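Local coordinates for uncharacterized protein (Pyrococcus furiosus, PDB 4XLZ) that removes an acetyl group from N,N'-diacetylchitobiose as a metal-binding deacetylase of carbohydrate esterase family 14, at the interface of chains A and B and the interface of chains A and C. Coordinates in Å, arbitrary orientation; residue numbers count along the deposited sequence, not the author numbering. Chains: chain A/B/C, Uncharacterized protein.

Contact 1: the interface of chains A and B. Residues chain A 116, 121, 156, 159-160, 164, 258; chain B 112, 147-149, 152-153.
The carboxylate of A:Glu160, on helix 149-164 of chain A, is the hub of this contact between chains A and B of the deposited assembly, which the structure alone does not prove biological. B:Arg152 crosses it obliquely, the guanidinium and carboxylate planes 37° apart, and B:Arg152 NH2 meets A:Glu160 OE2 nearly along the C-O axis at 3.1 Å, a salt bridge. The bend of the arginine at chi3 (-68°) turns its guanidinium edge to A:Glu160 OE2 and to the phenol OH of A:Tyr116, 2.9 Å from B:Arg152 NH2. That phenol in turn donates to A:Glu160 OE2, so a tyrosine serves here as both acceptor and donor. A:Arg121 lies side-on, NE and NH2 both given to OE1, so the carboxylate is held at both oxygens and probably cannot turn freely. Such a ring of donors would probably keep the glutamate ionised. B:Arg153 NH2 meets the edge of the A:Tyr116 ring, tip to tip. B:Pro149, rigid and apolar, points its CD at the carboxylate. Farther along, A:Phe164 offers a flat face to B:Thr112, whose methyl CG2 sits 4.0 Å from the ring centroid. A water joins B:Arg152 NH1, in a nearly straight bond (173° at H), to B:Ser147 O and A:Glu160 OE2.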
loop_
_atom_site.group_PDB
_atom_site.type_symbol
_atom_site.label_atom_id
_atom_site.label_comp_id
_atom_site.label_asym_id
_atom_site.label_seq_id
_atom_site.Cartn_x
_atom_site.Cartn_y
_atom_site.Cartn_z
ATOM N N TYR A 116 -4.933 8.842 0.817
ATOM C CA TYR A 116 -6.392 8.700 0.702
ATOM C C TYR A 116 -6.708 7.315 1.324
ATOM O O TYR A 116 -6.558 6.263 0.649
ATOM C CB TYR A 116 -6.854 8.771 -0.783
ATOM C CG TYR A 116 -8.321 8.609 -0.893
ATOM C CD1 TYR A 116 -8.865 7.400 -1.409
ATOM C CD2 TYR A 116 -9.201 9.592 -0.420
ATOM C CE1 TYR A 116 -10.267 7.249 -1.559
ATOM C CE2 TYR A 116 -10.582 9.443 -0.495
ATOM C CZ TYR A 116 -11.119 8.232 -1.037
ATOM O OH TYR A 116 -12.473 8.019 -1.141
ATOM N N ARG A 121 -9.325 9.075 7.427
ATOM C CA ARG A 121 -10.719 9.233 7.873
ATOM C C ARG A 121 -10.748 9.110 9.339
ATOM O O ARG A 121 -11.582 9.840 10.000
ATOM C CB ARG A 121 -11.626 8.132 7.245
ATOM C CG ARG A 121 -11.697 8.260 5.655
ATOM C CD ARG A 121 -12.825 7.275 5.214
ATOM N NE ARG A 121 -12.769 7.214 3.744
ATOM C CZ ARG A 121 -11.941 6.414 3.050
ATOM N NH1 ARG A 121 -11.391 5.326 3.577
ATOM N NH2 ARG A 121 -11.769 6.731 1.761
ATOM N N PHE A 156 -12.823 14.765 -0.563
ATOM C CA PHE A 156 -13.524 13.458 -0.453
ATOM C C PHE A 156 -13.434 12.924 0.947
ATOM O O PHE A 156 -14.436 12.433 1.456
ATOM C CB PHE A 156 -12.805 12.445 -1.420
ATOM C CG PHE A 156 -13.131 12.638 -2.901
ATOM C CD1 PHE A 156 -14.468 12.667 -3.313
ATOM C CD2 PHE A 156 -12.044 12.835 -3.774
ATOM C CE1 PHE A 156 -14.734 12.822 -4.723
ATOM C CE2 PHE A 156 -12.327 13.025 -5.186
ATOM C CZ PHE A 156 -13.683 13.020 -5.620
ATOM N N ILE A 159 -16.006 14.668 3.289
ATOM C CA ILE A 159 -17.399 14.291 3.063
ATOM C C ILE A 159 -17.594 12.900 3.689
ATOM O O ILE A 159 -18.562 12.636 4.388
ATOM C CB ILE A 159 -17.713 14.266 1.568
ATOM C CG1 ILE A 159 -17.665 15.714 1.088
ATOM C CG2 ILE A 159 -19.130 13.671 1.336
ATOM C CD1 ILE A 159 -17.651 15.800 -0.491
ATOM N N GLU A 160 -16.680 11.978 3.355
ATOM C CA GLU A 160 -16.774 10.570 3.868
ATOM C C GLU A 160 -16.761 10.580 5.353
ATOM O O GLU A 160 -17.528 9.798 6.021
ATOM C CB GLU A 160 -15.596 9.788 3.323
ATOM C CG GLU A 160 -15.733 9.638 1.810
ATOM C CD GLU A 160 -14.336 9.367 1.122
ATOM O OE1 GLU A 160 -13.328 9.115 1.795
ATOM O OE2 GLU A 160 -14.294 9.493 -0.138
ATOM N N PHE A 164 -19.238 9.016 8.091
ATOM C CA PHE A 164 -18.889 7.812 8.900
ATOM C C PHE A 164 -18.765 8.091 10.327
ATOM O O PHE A 164 -18.809 7.159 11.200
ATOM C CB PHE A 164 -17.528 7.239 8.372
ATOM C CG PHE A 164 -17.612 6.727 6.915
ATOM C CD1 PHE A 164 -18.793 6.528 6.223
ATOM C CD2 PHE A 164 -16.389 6.557 6.271
ATOM C CE1 PHE A 164 -18.761 6.098 4.843
ATOM C CE2 PHE A 164 -16.340 6.133 4.916
ATOM C CZ PHE A 164 -17.495 5.965 4.213
ATOM N N TYR A 258 -25.487 13.338 -1.773
ATOM C CA TYR A 258 -24.071 12.884 -1.923
ATOM C C TYR A 258 -24.078 11.441 -2.251
ATOM O O TYR A 258 -22.931 10.856 -2.212
ATOM C CB TYR A 258 -23.340 13.172 -0.578
ATOM C CG TYR A 258 -23.017 14.633 -0.269
ATOM C CD1 TYR A 258 -21.849 15.161 -0.683
ATOM C CD2 TYR A 258 -24.002 15.396 0.383
ATOM C CE1 TYR A 258 -21.586 16.519 -0.446
ATOM C CE2 TYR A 258 -23.745 16.738 0.677
ATOM C CZ TYR A 258 -22.561 17.234 0.296
ATOM O OH TYR A 258 -22.235 18.563 0.610
ATOM N N THR B 112 -16.992 0.031 3.355
ATOM C CA THR B 112 -16.203 1.278 3.465
ATOM C C THR B 112 -14.734 0.995 3.252
ATOM O O THR B 112 -13.925 1.961 3.337
ATOM C CB THR B 112 -16.356 2.079 4.751
ATOM O OG1 THR B 112 -15.827 1.421 5.904
ATOM C CG2 THR B 112 -17.887 2.403 4.948
ATOM N N SER B 147 -20.423 10.157 -3.359
ATOM C CA SER B 147 -19.428 10.314 -2.321
ATOM C C SER B 147 -19.056 9.028 -1.614
ATOM O O SER B 147 -18.201 9.062 -0.695
ATOM C CB SER B 147 -19.999 11.249 -1.264
ATOM O OG SER B 147 -20.201 12.522 -1.995
ATOM N N HIS B 148 -19.580 7.859 -2.067
ATOM C CA HIS B 148 -19.200 6.611 -1.376
ATOM C C HIS B 148 -18.066 5.935 -2.206
ATOM O O HIS B 148 -18.326 5.526 -3.363
ATOM C CB HIS B 148 -20.441 5.658 -1.324
ATOM C CG HIS B 148 -20.276 4.672 -0.220
ATOM N ND1 HIS B 148 -19.116 3.945 -0.027
ATOM C CD2 HIS B 148 -21.091 4.369 0.807
ATOM C CE1 HIS B 148 -19.232 3.221 1.096
ATOM N NE2 HIS B 148 -20.456 3.453 1.627
ATOM N N PRO B 149 -16.877 5.801 -1.645
ATOM C CA PRO B 149 -15.809 5.154 -2.427
ATOM C C PRO B 149 -16.182 3.738 -2.808
ATOM O O PRO B 149 -15.691 3.296 -3.887
ATOM C CB PRO B 149 -14.616 5.168 -1.485
ATOM C CG PRO B 149 -15.246 5.318 -0.036
ATOM C CD PRO B 149 -16.505 6.201 -0.238
ATOM N N ARG B 152 -18.020 4.156 -6.203
ATOM C CA ARG B 152 -17.177 4.616 -7.348
ATOM C C ARG B 152 -16.230 3.432 -7.730
ATOM O O ARG B 152 -16.077 3.080 -8.904
ATOM C CB ARG B 152 -16.250 5.777 -6.910
ATOM C CG ARG B 152 -17.051 7.071 -6.611
ATOM C CD ARG B 152 -16.100 8.235 -6.444
ATOM N NE ARG B 152 -15.299 8.053 -5.190
ATOM C CZ ARG B 152 -15.412 8.770 -4.097
ATOM N NH1 ARG B 152 -16.392 9.619 -3.866
ATOM N NH2 ARG B 152 -14.534 8.546 -3.102
ATOM N N ARG B 153 -15.638 2.779 -6.737
ATOM C CA ARG B 153 -14.623 1.732 -7.024
ATOM C C ARG B 153 -15.353 0.512 -7.662
ATOM O O ARG B 153 -14.806 -0.091 -8.610
ATOM C CB ARG B 153 -13.924 1.298 -5.778
ATOM C CG ARG B 153 -13.021 2.463 -5.304
ATOM C CD ARG B 153 -12.382 2.138 -3.976
ATOM N NE ARG B 153 -11.383 3.205 -3.687
ATOM C CZ ARG B 153 -10.397 3.030 -2.822
ATOM N NH1 ARG B 153 -10.282 1.975 -1.959
ATOM N NH2 ARG B 153 -9.493 4.072 -2.769
HETATM O O HOH W 1 -12.827 3.497 5.341
HETATM O O HOH W 2 -16.341 10.901 -1.339
HETATM O O HOH W 3 -7.823 4.036 -0.248
#

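Contact 2: the interface of chains A and B. Residues chain A 2, 5-8, 11-12; chain B 232-233, 236-237, 240, 246.
Apolar packing dominates this interface, in which the N-terminal segment and helix 8-19 of chain A lie against helix 221-240 of chain B. The ring of A:Phe8, its CG anti to the backbone N (chi1 162°), runs alongside B:Phe237, pointing the same way, and the two rings meet edge-to-face with centroids 5.2 Å apart. CD2 of B:Phe237 stands over one face of A:Phe8, while A:Phe12 CB backs the other, so the ring is held between the two chains. B:Met236, selenomethionine in this derivative, stands for a methionine, whose long, flexible chain can bend at chi3 (71°) to follow the surface; its SE lies 3.9 Å from both A:Val5 CG2 and A:Ala11 CB. The small A:Ala11 lets B:Thr233 come close, its methyl CG2 also touching A:Phe8 CE1 at 3.8 Å.

Among the polar contacts, the extended B:Glu240 accepts at OE2 from the backbone N of A:Phe8, 2.7 Å away and 163° at the hydrogen. It thus caps the first turn of helix 8-19, whose dipole would probably favour the carboxylate's negative charge. An alanine here would probably leave that helix start without its cap and weaken the chains' grip. One water bridges the carbonyl O of A:Phe2, at 2.6 Å, to the phenol OH of B:Tyr246.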
loop_
_atom_site.group_PDB
_atom_site.type_symbol
_atom_site.label_atom_id
_atom_site.label_comp_id
_atom_site.label_asym_id
_atom_site.label_seq_id
_atom_site.Cartn_x
_atom_site.Cartn_y
_atom_site.Cartn_z
ATOM N N PHE A 2 -45.684 9.509 -1.950
ATOM C CA PHE A 2 -45.277 10.083 -3.222
ATOM C C PHE A 2 -45.956 9.455 -4.409
ATOM O O PHE A 2 -45.487 9.418 -5.546
ATOM C CB PHE A 2 -43.701 10.074 -3.416
ATOM C CG PHE A 2 -43.042 11.342 -2.983
ATOM C CD1 PHE A 2 -43.263 11.867 -1.678
ATOM C CD2 PHE A 2 -42.136 11.958 -3.790
ATOM C CE1 PHE A 2 -42.646 13.058 -1.226
ATOM C CE2 PHE A 2 -41.488 13.064 -3.363
ATOM C CZ PHE A 2 -41.678 13.682 -2.138
ATOM N N VAL A 5 -48.057 12.768 -6.716
ATOM C CA VAL A 5 -47.376 13.686 -7.657
ATOM C C VAL A 5 -47.388 13.086 -9.049
ATOM O O VAL A 5 -47.371 11.816 -9.190
ATOM C CB VAL A 5 -45.918 13.929 -7.157
ATOM C CG1 VAL A 5 -45.956 14.746 -5.866
ATOM C CG2 VAL A 5 -45.200 12.597 -6.838
ATOM N N SER A 6 -47.391 13.950 -10.064
ATOM C CA SER A 6 -47.556 13.483 -11.410
ATOM C C SER A 6 -46.380 13.679 -12.305
ATOM O O SER A 6 -46.427 13.169 -13.430
ATOM C CB SER A 6 -48.703 14.373 -12.053
ATOM O OG SER A 6 -49.837 13.757 -11.594
ATOM N N THR A 7 -45.516 14.580 -11.917
ATOM C CA THR A 7 -44.356 14.804 -12.786
ATOM C C THR A 7 -43.080 14.768 -11.925
ATOM O O THR A 7 -43.130 14.956 -10.713
ATOM C CB THR A 7 -44.348 16.223 -13.438
ATOM O OG1 THR A 7 -44.276 17.227 -12.471
ATOM C CG2 THR A 7 -45.637 16.508 -14.294
ATOM N N PHE A 8 -41.925 14.588 -12.624
ATOM C CA PHE A 8 -40.690 14.504 -11.835
ATOM C C PHE A 8 -40.480 15.851 -11.194
ATOM O O PHE A 8 -40.033 15.964 -10.049
ATOM C CB PHE A 8 -39.492 14.198 -12.843
ATOM C CG PHE A 8 -38.158 14.529 -12.209
ATOM C CD1 PHE A 8 -37.705 13.744 -11.151
ATOM C CD2 PHE A 8 -37.434 15.661 -12.593
ATOM C CE1 PHE A 8 -36.498 14.140 -10.496
ATOM C CE2 PHE A 8 -36.246 16.075 -11.955
ATOM C CZ PHE A 8 -35.776 15.267 -10.906
ATOM N N ALA A 11 -42.340 15.953 -7.977
ATOM C CA ALA A 11 -41.722 15.119 -7.007
ATOM C C ALA A 11 -40.402 15.698 -6.437
ATOM O O ALA A 11 -40.174 15.649 -5.242
ATOM C CB ALA A 11 -41.474 13.739 -7.623
ATOM N N PHE A 12 -39.543 16.158 -7.351
ATOM C CA PHE A 12 -38.326 16.770 -6.951
ATOM C C PHE A 12 -38.499 17.948 -5.997
ATOM O O PHE A 12 -37.863 18.044 -4.943
ATOM C CB PHE A 12 -37.583 17.223 -8.263
ATOM C CG PHE A 12 -36.308 18.008 -7.975
ATOM C CD1 PHE A 12 -35.082 17.302 -7.784
ATOM C CD2 PHE A 12 -36.334 19.392 -7.941
ATOM C CE1 PHE A 12 -33.878 18.042 -7.578
ATOM C CE2 PHE A 12 -35.170 20.132 -7.725
ATOM C CZ PHE A 12 -33.941 19.481 -7.585
ATOM N N ARG B 232 -39.334 6.824 -5.304
ATOM C CA ARG B 232 -40.318 7.129 -6.334
ATOM C C ARG B 232 -39.884 8.361 -7.173
ATOM O O ARG B 232 -40.153 8.375 -8.367
ATOM C CB ARG B 232 -41.695 7.527 -5.672
ATOM C CG ARG B 232 -42.257 6.348 -4.821
ATOM C CD ARG B 232 -43.744 6.192 -5.099
ATOM N NE ARG B 232 -44.282 5.141 -4.218
ATOM C CZ ARG B 232 -44.895 4.060 -4.712
ATOM N NH1 ARG B 232 -45.149 3.977 -6.037
ATOM N NH2 ARG B 232 -45.331 3.177 -3.783
ATOM N N THR B 233 -39.149 9.341 -6.563
ATOM C CA THR B 233 -38.676 10.493 -7.330
ATOM C C THR B 233 -37.640 10.049 -8.401
ATOM O O THR B 233 -37.714 10.489 -9.571
ATOM C CB THR B 233 -38.084 11.549 -6.418
ATOM O OG1 THR B 233 -39.139 11.951 -5.481
ATOM C CG2 THR B 233 -37.677 12.799 -7.197
HETATM N N MSE B 236 -39.434 8.221 -11.236
HETATM C CA MSE B 236 -40.135 9.179 -12.116
HETATM C C MSE B 236 -39.115 9.929 -12.949
HETATM O O MSE B 236 -39.371 10.245 -14.093
HETATM C CB MSE B 236 -40.939 10.161 -11.262
HETATM C CG MSE B 236 -42.036 9.366 -10.569
HETATM SE SE MSE B 236 -43.041 10.536 -9.289
HETATM C CE MSE B 236 -43.889 11.548 -10.723
ATOM N N PHE B 237 -37.932 10.247 -12.389
ATOM C CA PHE B 237 -36.924 10.880 -13.212
ATOM C C PHE B 237 -36.641 10.039 -14.462
ATOM O O PHE B 237 -36.564 10.611 -15.544
ATOM C CB PHE B 237 -35.622 11.020 -12.305
ATOM C CG PHE B 237 -34.375 11.495 -13.023
ATOM C CD1 PHE B 237 -33.391 10.600 -13.424
ATOM C CD2 PHE B 237 -34.208 12.857 -13.275
ATOM C CE1 PHE B 237 -32.238 11.016 -14.083
ATOM C CE2 PHE B 237 -33.042 13.332 -13.928
ATOM C CZ PHE B 237 -32.030 12.437 -14.278
ATOM N N GLU B 240 -40.019 9.449 -16.803
ATOM C CA GLU B 240 -40.500 10.646 -17.566
ATOM C C GLU B 240 -39.749 10.793 -18.894
ATOM O O GLU B 240 -40.325 11.237 -19.891
ATOM C CB GLU B 240 -40.396 11.901 -16.736
ATOM C CG GLU B 240 -41.138 13.078 -17.317
ATOM C CD GLU B 240 -41.306 14.154 -16.228
ATOM O OE1 GLU B 240 -40.598 15.176 -16.276
ATOM O OE2 GLU B 240 -42.154 13.959 -15.283
ATOM N N TYR B 246 -43.004 5.036 -14.111
ATOM C CA TYR B 246 -41.751 4.663 -13.318
ATOM C C TYR B 246 -40.854 3.936 -14.298
ATOM O O TYR B 246 -41.195 2.982 -15.003
ATOM C CB TYR B 246 -42.111 3.712 -12.210
ATOM C CG TYR B 246 -43.039 4.341 -11.183
ATOM C CD1 TYR B 246 -42.768 5.615 -10.596
ATOM C CD2 TYR B 246 -44.111 3.586 -10.686
ATOM C CE1 TYR B 246 -43.600 6.139 -9.621
ATOM C CE2 TYR B 246 -44.939 4.120 -9.669
ATOM C CZ TYR B 246 -44.675 5.369 -9.194
ATOM O OH TYR B 246 -45.393 5.930 -8.204
HETATM O O HOH W 4 -45.512 8.590 -8.008
#

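Contact 3: the interface of chains A and C. Residues chain A 118-119, 122, 172; chain C 107, 109, 119, 123.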
loop_
_atom_site.group_PDB
_atom_site.type_symbol
_atom_site.label_atom_id
_atom_site.label_comp_id
_atom_site.label_asym_id
_atom_site.label_seq_id
_atom_site.Cartn_x
_atom_site.Cartn_y
_atom_site.Cartn_z
ATOM N N ARG A 118 -8.399 4.909 4.983
ATOM C CA ARG A 118 -9.188 4.805 6.242
ATOM C C ARG A 118 -8.444 5.453 7.405
ATOM O O ARG A 118 -9.130 6.134 8.206
ATOM C CB ARG A 118 -9.377 3.291 6.465
ATOM C CG ARG A 118 -10.142 3.066 7.869
ATOM C CD ARG A 118 -10.253 1.514 8.115
ATOM N NE ARG A 118 -8.855 1.080 8.299
ATOM C CZ ARG A 118 -8.508 -0.175 8.089
ATOM N NH1 ARG A 118 -9.517 -1.092 7.960
ATOM N NH2 ARG A 118 -7.199 -0.539 8.133
ATOM N N GLU A 119 -7.114 5.328 7.445
ATOM C CA GLU A 119 -6.384 5.955 8.560
ATOM C C GLU A 119 -6.694 7.476 8.617
ATOM O O GLU A 119 -6.899 8.034 9.726
ATOM C CB GLU A 119 -4.914 5.663 8.341
ATOM C CG GLU A 119 -4.097 6.434 9.399
ATOM C CD GLU A 119 -2.637 6.204 9.291
ATOM O OE1 GLU A 119 -2.132 5.788 8.223
ATOM O OE2 GLU A 119 -1.944 6.422 10.273
ATOM N N LYS A 122 -10.093 8.108 9.945
ATOM C CA LYS A 122 -10.171 7.967 11.416
ATOM C C LYS A 122 -9.678 9.231 12.094
ATOM O O LYS A 122 -10.239 9.613 13.150
ATOM C CB LYS A 122 -9.301 6.780 11.875
ATOM C CG LYS A 122 -9.971 5.468 11.489
ATOM C CD LYS A 122 -8.988 4.381 12.000
ATOM C CE LYS A 122 -9.633 3.060 11.779
ATOM N NZ LYS A 122 -8.438 2.060 12.127
ATOM N N ASN A 172 -14.250 1.976 15.825
ATOM C CA ASN A 172 -15.026 1.669 17.015
ATOM C C ASN A 172 -14.223 1.903 18.269
ATOM O O ASN A 172 -14.900 1.988 19.323
ATOM C CB ASN A 172 -15.569 0.164 16.976
ATOM C CG ASN A 172 -14.402 -0.863 17.065
ATOM O OD1 ASN A 172 -13.547 -0.908 16.182
ATOM N ND2 ASN A 172 -14.212 -1.456 18.186
ATOM N N LEU C 107 -10.176 -4.691 18.176
ATOM C CA LEU C 107 -9.774 -3.791 17.026
ATOM C C LEU C 107 -10.471 -4.156 15.770
ATOM O O LEU C 107 -10.542 -3.314 14.843
ATOM C CB LEU C 107 -8.252 -3.840 16.806
ATOM C CG LEU C 107 -7.365 -3.409 17.983
ATOM C CD1 LEU C 107 -5.940 -3.216 17.490
ATOM C CD2 LEU C 107 -7.876 -2.146 18.721
ATOM N N TYR C 109 -9.720 -5.942 13.202
ATOM C CA TYR C 109 -9.039 -6.342 11.927
ATOM C C TYR C 109 -9.378 -7.759 11.549
ATOM O O TYR C 109 -9.566 -8.597 12.437
ATOM C CB TYR C 109 -7.507 -6.069 11.982
ATOM C CG TYR C 109 -7.182 -4.566 12.125
ATOM C CD1 TYR C 109 -7.279 -3.760 11.020
ATOM C CD2 TYR C 109 -6.852 -4.065 13.347
ATOM C CE1 TYR C 109 -7.057 -2.386 11.159
ATOM C CE2 TYR C 109 -6.593 -2.670 13.520
ATOM C CZ TYR C 109 -6.743 -1.925 12.412
ATOM O OH TYR C 109 -6.526 -0.506 12.551
ATOM N N GLU C 119 -1.147 2.956 11.182
ATOM C CA GLU C 119 -2.571 2.961 11.565
ATOM C C GLU C 119 -2.825 2.024 12.763
ATOM O O GLU C 119 -3.524 2.412 13.706
ATOM C CB GLU C 119 -3.437 2.609 10.335
ATOM C CG GLU C 119 -4.940 2.578 10.737
ATOM C CD GLU C 119 -5.847 2.236 9.577
ATOM O OE1 GLU C 119 -5.356 1.712 8.605
ATOM O OE2 GLU C 119 -7.006 2.510 9.767
ATOM N N ASP C 123 -3.980 2.726 16.873
ATOM C CA ASP C 123 -5.047 2.161 17.664
ATOM C C ASP C 123 -4.530 1.707 19.062
ATOM O O ASP C 123 -5.156 1.954 20.121
ATOM C CB ASP C 123 -5.561 0.860 17.038
ATOM C CG ASP C 123 -6.433 1.081 15.832
ATOM O OD1 ASP C 123 -7.014 2.161 15.643
ATOM O OD2 ASP C 123 -6.486 0.122 14.974
HETATM O O HOH W 5 -5.746 2.985 6.253
HETATM O O HOH W 6 -0.673 3.429 8.260
HETATM O O HOH W 7 -9.517 1.473 14.841
#
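Helix 118-131 of chain A meets its own counterpart in chain C near their first turns, with A:Arg118, A:Glu119, A:Lys122 and C:Glu119 all in helical backbone conformation. C:Glu119, extended with CG anti to the backbone N (chi1 179°), carries its carboxylate into the basic group of chain A. A:Arg118 crosses it at about a right angle and grips it side-on: A:Arg118 NE reaches C:Glu119 OE2 on its syn lone pair at 2.8 Å, and NH2 reaches OE1 from above the carboxylate plane at 2.9 Å. The bend at chi3 (66°) turns the NE and NH2 side toward the carboxylate, and a guanidinium suits this hold because NE and NH2 can each serve one oxygen. The extended A:Lys122 brings its amino NZ to C:Glu119 OE2 from above the plane, also at 2.8 Å, so that oxygen accepts from both basic side chains. A:Lys122 NZ also lies 3.8 Å from C:Asp123 OD1, a long salt bridge supplemented by a water. The phenol OH of C:Tyr109 donates to OD2 of C:Asp123, which would steady that carboxylate. A:Glu119 and C:Glu119 lie antiparallel, aliphatic parts touching and carboxylate planes nearly parallel; if both are ionised, their repulsion would probably be eased by A:Arg118 and A:Lys122, and waters bridge the two residues. The interface is two-fold symmetric, so the network recurs with the chains exchanged, and it would probably hold the pair together if the deposited six-chain assembly is the biological one.

Contact 1 and contact 2 both belong to the A-B interface, their C-alpha centres about 28 Å apart, so chain A is held to chain B at two separated places. The C-alpha centre of contact 3, which joins chains A and C, lies about 16 Å from that of contact 1 and about 42 Å from that of contact 2. Helix 149-164 serves both sides of contact 1. Helix 118-131 faces two partners, giving A:Arg121 to contact 1 and A:Arg118, A:Glu119 and A:Lys122 to contact 3. Only the A-C interface is two-fold, so chain A uses different kinds of contact, which may hold the deposited six chains together.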